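Local coordinates for protein erythromycin dehydratase (Saccharopolyspora erythraea, PDB 3EL6) that probably dehydrates beta-hydroxyacyl intermediates to alpha,beta-unsaturated acyl chains as a dehydratase domain of the erythromycin polyketide synthase, at residues D207-D219 with G263-G275. Numbering follows the deposited sequence.
Sequences DDSVYAEVSIAAD and GATSVRVVATPAG. With SO4 (sulfate ion), chain B.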
loop_
_atom_site.group_PDB
_atom_site.type_symbol
_atom_site.label_atom_id
_atom_site.label_comp_id
_atom_site.label_asym_id
_atom_site.label_seq_id
_atom_site.Cartn_x
_atom_site.Cartn_y
_atom_site.Cartn_z
ATOM N N ASP A 207 -22.646 34.771 -25.033
ATOM C CA ASP A 207 -23.500 34.629 -23.850
ATOM C C ASP A 207 -22.573 34.502 -22.637
ATOM O O ASP A 207 -21.660 35.330 -22.413
ATOM C CB ASP A 207 -24.344 33.346 -23.957
ATOM C CG ASP A 207 -24.971 33.157 -25.353
ATOM O OD1 ASP A 207 -25.685 34.096 -25.814
ATOM O OD2 ASP A 207 -24.761 32.075 -25.988
ATOM N N ASP A 208 -22.809 33.457 -21.846
ATOM C CA ASP A 208 -21.939 33.208 -20.721
ATOM C C ASP A 208 -20.972 32.031 -20.991
ATOM O O ASP A 208 -20.319 31.572 -20.071
ATOM C CB ASP A 208 -22.749 32.994 -19.426
ATOM C CG ASP A 208 -23.269 34.321 -18.830
ATOM O OD1 ASP A 208 -22.622 35.388 -19.053
ATOM O OD2 ASP A 208 -24.313 34.299 -18.137
ATOM N N SER A 209 -20.896 31.565 -22.233
ATOM C CA SER A 209 -19.888 30.551 -22.630
ATOM C C SER A 209 -18.556 31.191 -23.046
ATOM O O SER A 209 -18.553 32.261 -23.666
ATOM C CB SER A 209 -20.412 29.745 -23.792
ATOM O OG SER A 209 -21.542 28.992 -23.351
ATOM N N VAL A 210 -17.446 30.525 -22.730
ATOM C CA VAL A 210 -16.109 31.032 -23.008
ATOM C C VAL A 210 -15.413 29.986 -23.841
ATOM O O VAL A 210 -15.533 28.789 -23.542
ATOM C CB VAL A 210 -15.341 31.225 -21.673
ATOM C CG1 VAL A 210 -13.844 31.486 -21.929
ATOM C CG2 VAL A 210 -15.983 32.331 -20.825
ATOM N N TYR A 211 -14.693 30.389 -24.902
ATOM C CA TYR A 211 -13.999 29.478 -25.778
ATOM C C TYR A 211 -12.525 29.899 -25.632
ATOM O O TYR A 211 -12.261 31.117 -25.609
ATOM C CB TYR A 211 -14.441 29.705 -27.224
ATOM C CG TYR A 211 -15.925 29.472 -27.351
ATOM C CD1 TYR A 211 -16.412 28.250 -27.777
ATOM C CD2 TYR A 211 -16.813 30.441 -26.912
ATOM C CE1 TYR A 211 -17.808 28.014 -27.825
ATOM C CE2 TYR A 211 -18.206 30.212 -26.945
ATOM C CZ TYR A 211 -18.673 29.020 -27.401
ATOM O OH TYR A 211 -20.043 28.827 -27.412
ATOM N N ALA A 212 -11.576 28.968 -25.541
ATOM C CA ALA A 212 -10.173 29.469 -25.379
ATOM C C ALA A 212 -9.240 28.499 -26.083
ATOM O O ALA A 212 -9.549 27.331 -26.194
ATOM C CB ALA A 212 -9.801 29.608 -23.889
ATOM N N GLU A 213 -8.088 28.982 -26.577
ATOM C CA GLU A 213 -7.023 28.124 -27.052
ATOM C C GLU A 213 -6.007 28.160 -25.914
ATOM O O GLU A 213 -5.642 29.240 -25.450
ATOM C CB GLU A 213 -6.393 28.738 -28.309
ATOM C CG GLU A 213 -7.305 28.519 -29.555
ATOM C CD GLU A 213 -6.797 29.218 -30.796
ATOM O OE1 GLU A 213 -5.720 29.900 -30.741
ATOM O OE2 GLU A 213 -7.502 29.087 -31.827
ATOM N N VAL A 214 -5.534 26.983 -25.497
ATOM C CA VAL A 214 -4.682 26.893 -24.317
ATOM C C VAL A 214 -3.549 25.946 -24.717
ATOM O O VAL A 214 -3.800 24.898 -25.262
ATOM C CB VAL A 214 -5.469 26.328 -23.145
ATOM C CG1 VAL A 214 -4.522 26.170 -22.004
ATOM C CG2 VAL A 214 -6.629 27.265 -22.744
ATOM N N SER A 215 -2.285 26.300 -24.463
ATOM C CA SER A 215 -1.176 25.430 -24.877
ATOM C C SER A 215 0.068 25.789 -24.048
ATOM O O SER A 215 0.177 26.897 -23.526
ATOM C CB SER A 215 -0.811 25.534 -26.372
ATOM O OG SER A 215 -0.440 26.894 -26.684
ATOM N N ILE A 216 0.938 24.794 -23.890
ATOM C CA ILE A 216 2.184 24.948 -23.198
ATOM C C ILE A 216 3.237 24.325 -24.099
ATOM O O ILE A 216 2.940 23.660 -25.083
ATOM C CB ILE A 216 2.171 24.217 -21.816
ATOM C CG1 ILE A 216 1.890 22.719 -22.004
ATOM C CG2 ILE A 216 1.147 24.889 -20.884
ATOM C CD1 ILE A 216 2.187 21.918 -20.705
ATOM N N ALA A 217 4.511 24.526 -23.783
ATOM C CA ALA A 217 5.510 23.812 -24.528
ATOM C C ALA A 217 5.667 22.345 -24.041
ATOM O O ALA A 217 5.821 22.099 -22.851
ATOM C CB ALA A 217 6.842 24.543 -24.445
ATOM N N ALA A 218 5.711 21.394 -24.965
ATOM C CA ALA A 218 5.962 19.973 -24.596
ATOM C C ALA A 218 7.215 19.783 -23.715
ATOM O O ALA A 218 8.254 20.392 -23.955
ATOM C CB ALA A 218 6.020 19.107 -25.842
ATOM N N ASP A 219 7.131 18.994 -22.655
ATOM C CA ASP A 219 8.380 18.678 -21.949
ATOM C C ASP A 219 8.489 17.229 -21.462
ATOM O O ASP A 219 8.950 16.359 -22.207
ATOM C CB ASP A 219 8.707 19.659 -20.822
ATOM C CG ASP A 219 10.116 19.468 -20.302
ATOM O OD1 ASP A 219 10.354 18.443 -19.627
ATOM O OD2 ASP A 219 11.000 20.308 -20.584
ATOM N N GLY A 263 -1.241 13.118 -23.036
ATOM C CA GLY A 263 -0.067 13.737 -23.707
ATOM C C GLY A 263 -0.354 15.014 -24.494
ATOM O O GLY A 263 0.450 15.440 -25.348
ATOM N N ALA A 264 -1.517 15.618 -24.224
ATOM C CA ALA A 264 -1.883 16.829 -24.935
ATOM C C ALA A 264 -1.009 17.970 -24.387
ATOM O O ALA A 264 -0.743 18.046 -23.159
ATOM C CB ALA A 264 -3.413 17.150 -24.741
ATOM N N THR A 265 -0.537 18.832 -25.290
ATOM C CA THR A 265 0.075 20.111 -24.839
ATOM C C THR A 265 -0.618 21.330 -25.474
ATOM O O THR A 265 -0.241 22.457 -25.204
ATOM C CB THR A 265 1.552 20.214 -25.211
ATOM O OG1 THR A 265 1.711 20.033 -26.621
ATOM C CG2 THR A 265 2.402 19.150 -24.438
ATOM N N SER A 266 -1.624 21.090 -26.315
ATOM C CA SER A 266 -2.302 22.159 -27.033
ATOM C C SER A 266 -3.757 21.734 -27.212
ATOM O O SER A 266 -3.990 20.675 -27.828
ATOM C CB SER A 266 -1.653 22.346 -28.396
ATOM O OG SER A 266 -2.300 23.403 -29.091
ATOM N N VAL A 267 -4.694 22.504 -26.647
ATOM C CA VAL A 267 -6.098 22.091 -26.649
ATOM C C VAL A 267 -6.988 23.310 -26.896
ATOM O O VAL A 267 -6.525 24.451 -26.846
ATOM C CB VAL A 267 -6.486 21.436 -25.282
ATOM C CG1 VAL A 267 -5.677 20.093 -25.112
ATOM C CG2 VAL A 267 -6.295 22.444 -24.110
ATOM N N ARG A 268 -8.268 23.060 -27.196
ATOM C CA ARG A 268 -9.277 24.100 -27.212
ATOM C C ARG A 268 -10.271 23.793 -26.088
ATOM O O ARG A 268 -10.559 22.631 -25.821
ATOM C CB ARG A 268 -10.014 24.067 -28.559
ATOM C CG ARG A 268 -9.082 24.362 -29.783
ATOM C CD ARG A 268 -9.737 24.085 -31.175
ATOM N NE ARG A 268 -8.897 24.748 -32.181
ATOM C CZ ARG A 268 -9.156 24.833 -33.491
ATOM N NH1 ARG A 268 -10.239 24.276 -34.018
ATOM N NH2 ARG A 268 -8.310 25.494 -34.273
ATOM N N VAL A 269 -10.784 24.802 -25.455
ATOM C CA VAL A 269 -11.635 24.617 -24.277
ATOM C C VAL A 269 -12.945 25.376 -24.512
ATOM O O VAL A 269 -12.942 26.543 -24.938
ATOM C CB VAL A 269 -10.971 25.211 -23.080
ATOM C CG1 VAL A 269 -11.836 25.014 -21.807
ATOM C CG2 VAL A 269 -9.569 24.589 -22.916
ATOM N N VAL A 270 -14.063 24.714 -24.247
ATOM C CA VAL A 270 -15.338 25.428 -24.153
ATOM C C VAL A 270 -15.810 25.325 -22.701
ATOM O O VAL A 270 -15.945 24.181 -22.164
ATOM C CB VAL A 270 -16.387 24.766 -25.053
ATOM C CG1 VAL A 270 -17.701 25.528 -24.898
ATOM C CG2 VAL A 270 -15.884 24.702 -26.551
ATOM N N ALA A 271 -15.980 26.465 -22.035
ATOM C CA ALA A 271 -16.422 26.473 -20.642
ATOM C C ALA A 271 -17.857 26.978 -20.642
ATOM O O ALA A 271 -18.152 28.035 -21.209
ATOM C CB ALA A 271 -15.570 27.359 -19.801
ATOM N N THR A 272 -18.754 26.216 -20.021
ATOM C CA THR A 272 -20.173 26.602 -19.959
ATOM C C THR A 272 -20.691 26.691 -18.501
ATOM O O THR A 272 -20.282 25.912 -17.637
ATOM C CB THR A 272 -21.018 25.654 -20.866
ATOM O OG1 THR A 272 -20.743 24.294 -20.529
ATOM C CG2 THR A 272 -20.563 25.744 -22.286
ATOM N N PRO A 273 -21.577 27.658 -18.203
ATOM C CA PRO A 273 -22.079 27.824 -16.822
ATOM C C PRO A 273 -22.704 26.506 -16.298
ATOM O O PRO A 273 -23.294 25.742 -17.068
ATOM C CB PRO A 273 -23.180 28.911 -16.979
ATOM C CG PRO A 273 -22.763 29.686 -18.174
ATOM C CD PRO A 273 -22.215 28.624 -19.130
ATOM N N ALA A 274 -22.495 26.211 -15.027
ATOM C CA ALA A 274 -23.020 24.947 -14.459
ATOM C C ALA A 274 -23.496 25.137 -13.026
ATOM O O ALA A 274 -23.168 24.368 -12.128
ATOM C CB ALA A 274 -21.998 23.835 -14.538
ATOM N N GLY A 275 -24.272 26.173 -12.799
ATOM C CA GLY A 275 -24.826 26.341 -11.477
ATOM C C GLY A 275 -23.942 27.295 -10.738
ATOM O O GLY A 275 -23.003 27.848 -11.322
HETATM S S SO4 B . -9.914 25.018 -37.786
HETATM O O1 SO4 B . -8.995 26.007 -37.216
HETATM O O2 SO4 B . -10.970 24.659 -36.826
HETATM O O3 SO4 B . -10.523 25.573 -39.002
HETATM O O4 SO4 B . -9.154 23.818 -38.152
HETATM O O HOH W 1 2.352 22.446 -27.529
#
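Y211 turns CG opposite its carbonyl carbon (chi1 -60°), and V270, with CG2 in the same relation to its own carbonyl carbon, extends alongside it; ring atom CD1 of Y211 then meets CG2 of V270 at 3.8 Å, an oblique contact. The next pair on that face, E213 and R268, also project together. Their opposite charges lie near each other without forming a salt bridge: E213 OE2 is 4.4 Å from R268 NH2 and well out of the guanidinium plane, and is hydrogen-bonded to W169 NE1. R268 is extended from CG to NE, and the edge of its guanidinium group meets a sulfate, with NH1 to O2 at 2.9 Å (N-H...O 172°) and NH2 to O1 at 3.1 Å; the ion probably comes from the crystallisation liquor. W169 also makes a cation-pi contact with R268. Strands 209-215 and 266-273 run antiparallel at 165°, neighbours in the C-terminal half of the double hotdog fold. Paired backbone bonds join V210 with A271, A212 with V269 and V214 with V267, whose side chains occupy the other face. There V214 CG2 touches V269 CG2 at 4.0 Å, and helix 227-235, the hotdog helix of this half, covers V214, V267 and V269 through L229, A232 and V233. Past the strand end, I216 N still bonds T265 O at 2.9 Å, while one water links I216 O, to which it donates, with T265 OG1. T265 CG2 packs on A218 CA at 3.7 Å.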